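PDB 2G80: enolase-phosphatase E1 from Saccharomyces cerevisiae, which probably catalyses, with magnesium, the enolization and then the dephosphorylation of 2,3-diketo-5-methylthiopentyl-1-phosphate in the methionine salvage pathway. Local coordinates for residues A[30-35]-A[200-205]. Sequence-based numbering, arbitrary orientation.
Sequences NYSTYL and IGAKAS
T33 OG1, lying 4.1 Å from A202 CB, is gripped twice: by S32 OG at 3.0 Å, with either hydroxyl a possible donor, and by R139 NH2. The contact belongs to the Rossmann-like core of a HAD hydrolase, where strand 33-36, one of the two middle strands of the parallel sheet, starts beside the loop that leads from helix 190-200 to strand 207-211. It illustrates how a threonine can split its work: the hydroxyl joins a polar cluster while the methyl packs on a helix end. R139 NH2 also bonds I200 O, so a single guanidinium nitrogen ties the T33 side chain to the carbonyl of the helix's last residue. T33 CG2 stands anti to the backbone N, with OG1 beside that N (chi1 -53°); the methyl meets I200 tip to tip, 4.0 Å from I200 CG2 and 4.1 Å from I200 CD1. Beyond I200, G201 leaves the helix with positive phi (68°), and the chain then runs extended through A202, whose CB points toward segment 30-35, near both hydroxyls, 4.4 Å from S32 OG. E206 OE1 makes weak bonds to S32 OG and K203 N. At the far end, the Y31 ring presents its edge to a backbone carbonyl, with CD1 3.9 Å from S205 O.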
ATOM      1  N   ASN A  30     -24.836   5.737   1.941  1.00 67.82           N
ATOM      2  CA  ASN A  30     -25.217   4.778   0.873  1.00 66.26           C
ATOM      3  C   ASN A  30     -24.646   3.350   0.999  1.00 61.27           C
ATOM      4  O   ASN A  30     -25.250   2.403   0.464  1.00 62.01           O
ATOM      5  CB  ASN A  30     -24.874   5.327  -0.533  1.00 67.08           C
ATOM      6  CG  ASN A  30     -25.686   6.579  -0.926  1.00 70.20           C
ATOM      7  OD1 ASN A  30     -26.706   6.922  -0.312  1.00 68.58           O
ATOM      8  ND2 ASN A  30     -25.230   7.250  -1.977  1.00 70.99           N
ATOM      9  N   TYR A  31     -23.517   3.190   1.703  1.00 54.39           N
ATOM     10  CA  TYR A  31     -22.851   1.877   1.848  1.00 48.87           C
ATOM     11  C   TYR A  31     -22.535   1.513   3.297  1.00 46.13           C
ATOM     12  O   TYR A  31     -22.214   2.384   4.107  1.00 44.74           O
ATOM     13  CB  TYR A  31     -21.564   1.880   0.999  1.00 46.78           C
ATOM     14  CG  TYR A  31     -21.833   2.146  -0.471  1.00 39.88           C
ATOM     15  CD1 TYR A  31     -22.314   1.130  -1.301  1.00 38.51           C
ATOM     16  CD2 TYR A  31     -21.668   3.429  -1.022  1.00 39.56           C
ATOM     17  CE1 TYR A  31     -22.603   1.366  -2.662  1.00 38.36           C
ATOM     18  CE2 TYR A  31     -21.951   3.682  -2.391  1.00 34.14           C
ATOM     19  CZ  TYR A  31     -22.422   2.644  -3.199  1.00 43.02           C
ATOM     20  OH  TYR A  31     -22.717   2.861  -4.537  1.00 42.38           O
ATOM     21  N   SER A  32     -22.636   0.230   3.645  1.00 44.09           N
ATOM     22  CA  SER A  32     -22.216  -0.193   4.989  1.00 45.34           C
ATOM     23  C   SER A  32     -20.676  -0.214   5.067  1.00 44.21           C
ATOM     24  O   SER A  32     -20.116   0.076   6.114  1.00 43.34           O
ATOM     25  CB  SER A  32     -22.783  -1.563   5.399  1.00 45.26           C
ATOM     26  OG  SER A  32     -22.125  -2.665   4.787  1.00 52.55           O
ATOM     27  N   THR A  33     -20.019  -0.518   3.938  1.00 42.72           N
ATOM     28  CA  THR A  33     -18.596  -0.798   3.898  1.00 39.52           C
ATOM     29  C   THR A  33     -17.892  -0.204   2.688  1.00 36.48           C
ATOM     30  O   THR A  33     -18.469  -0.087   1.614  1.00 37.02           O
ATOM     31  CB  THR A  33     -18.420  -2.316   3.907  1.00 39.85           C
ATOM     32  OG1 THR A  33     -19.147  -2.851   5.013  1.00 41.01           O
ATOM     33  CG2 THR A  33     -16.948  -2.744   4.021  1.00 39.19           C
ATOM     34  N   TYR A  34     -16.638   0.172   2.914  1.00 33.71           N
ATOM     35  CA  TYR A  34     -15.752   0.740   1.939  1.00 34.56           C
ATOM     36  C   TYR A  34     -14.441  -0.043   1.889  1.00 34.77           C
ATOM     37  O   TYR A  34     -13.852  -0.365   2.933  1.00 35.92           O
ATOM     38  CB  TYR A  34     -15.467   2.200   2.278  1.00 32.86           C
ATOM     39  CG  TYR A  34     -16.718   3.058   2.200  1.00 31.05           C
ATOM     40  CD1 TYR A  34     -17.528   3.245   3.330  1.00 28.30           C
ATOM     41  CD2 TYR A  34     -17.129   3.625   0.973  1.00 30.28           C
ATOM     42  CE1 TYR A  34     -18.728   4.007   3.258  1.00 35.28           C
ATOM     43  CE2 TYR A  34     -18.299   4.411   0.889  1.00 30.90           C
ATOM     44  CZ  TYR A  34     -19.087   4.606   2.031  1.00 32.50           C
ATOM     45  OH  TYR A  34     -20.210   5.384   1.938  1.00 33.19           O
ATOM     46  N   LEU A  35     -14.019  -0.338   0.663  1.00 31.65           N
ATOM     47  CA  LEU A  35     -12.805  -1.050   0.360  1.00 32.17           C
ATOM     48  C   LEU A  35     -11.950  -0.064  -0.429  1.00 30.72           C
ATOM     49  O   LEU A  35     -12.386   0.492  -1.449  1.00 31.20           O
ATOM     50  CB  LEU A  35     -13.113  -2.293  -0.473  1.00 31.12           C
ATOM     51  CG  LEU A  35     -11.940  -3.206  -0.816  1.00 31.09           C
ATOM     52  CD1 LEU A  35     -11.371  -3.846   0.477  1.00 35.29           C
ATOM     53  CD2 LEU A  35     -12.393  -4.283  -1.799  1.00 33.05           C
ATOM     54  N   ILE A 200     -15.033  -9.938   5.040  1.00 42.55           N
ATOM     55  CA  ILE A 200     -15.746  -8.713   5.452  1.00 45.47           C
ATOM     56  C   ILE A 200     -17.107  -9.076   6.116  1.00 46.38           C
ATOM     57  O   ILE A 200     -17.469  -8.495   7.132  1.00 46.59           O
ATOM     58  CB  ILE A 200     -15.883  -7.701   4.232  1.00 44.62           C
ATOM     59  CG1 ILE A 200     -14.573  -6.923   4.061  1.00 45.04           C
ATOM     60  CG2 ILE A 200     -17.000  -6.685   4.394  1.00 52.26           C
ATOM     61  CD1 ILE A 200     -14.614  -5.896   2.899  1.00 49.21           C
ATOM     62  N   GLY A 201     -17.833 -10.045   5.559  1.00 47.43           N
ATOM     63  CA  GLY A 201     -19.163 -10.384   6.043  1.00 48.69           C
ATOM     64  C   GLY A 201     -20.046  -9.192   5.712  1.00 49.55           C
ATOM     65  O   GLY A 201     -20.443  -8.416   6.602  1.00 53.68           O
ATOM     66  N   ALA A 202     -20.224  -8.967   4.420  1.00 47.17           N
ATOM     67  CA  ALA A 202     -21.091  -7.894   3.928  1.00 46.22           C
ATOM     68  C   ALA A 202     -21.655  -8.308   2.592  1.00 45.54           C
ATOM     69  O   ALA A 202     -20.990  -9.021   1.835  1.00 47.36           O
ATOM     70  CB  ALA A 202     -20.334  -6.585   3.808  1.00 45.01           C
ATOM     71  N   LYS A 203     -22.891  -7.899   2.322  1.00 45.74           N
ATOM     72  CA  LYS A 203     -23.533  -8.161   1.032  1.00 45.19           C
ATOM     73  C   LYS A 203     -22.767  -7.301   0.040  1.00 41.23           C
ATOM     74  O   LYS A 203     -22.468  -6.158   0.362  1.00 38.03           O
ATOM     75  CB  LYS A 203     -25.014  -7.732   1.026  1.00 45.17           C
ATOM     76  CG  LYS A 203     -25.917  -8.526   1.952  1.00 48.68           C
ATOM     77  N   ALA A 204     -22.419  -7.864  -1.121  1.00 37.34           N
ATOM     78  CA  ALA A 204     -21.692  -7.135  -2.186  1.00 38.34           C
ATOM     79  C   ALA A 204     -22.282  -5.753  -2.506  1.00 38.33           C
ATOM     80  O   ALA A 204     -21.540  -4.782  -2.641  1.00 38.99           O
ATOM     81  CB  ALA A 204     -21.624  -7.945  -3.438  1.00 36.88           C
ATOM     82  N   SER A 205     -23.607  -5.679  -2.573  1.00 37.79           N
ATOM     83  CA  SER A 205     -24.343  -4.418  -2.837  1.00 40.34           C
ATOM     84  C   SER A 205     -24.100  -3.324  -1.779  1.00 37.93           C
ATOM     85  O   SER A 205     -24.194  -2.156  -2.103  1.00 39.41           O
ATOM     86  CB  SER A 205     -25.849  -4.696  -2.975  1.00 39.96           C
ATOM     87  OG  SER A 205     -26.308  -5.386  -1.826  1.00 37.23           O
TER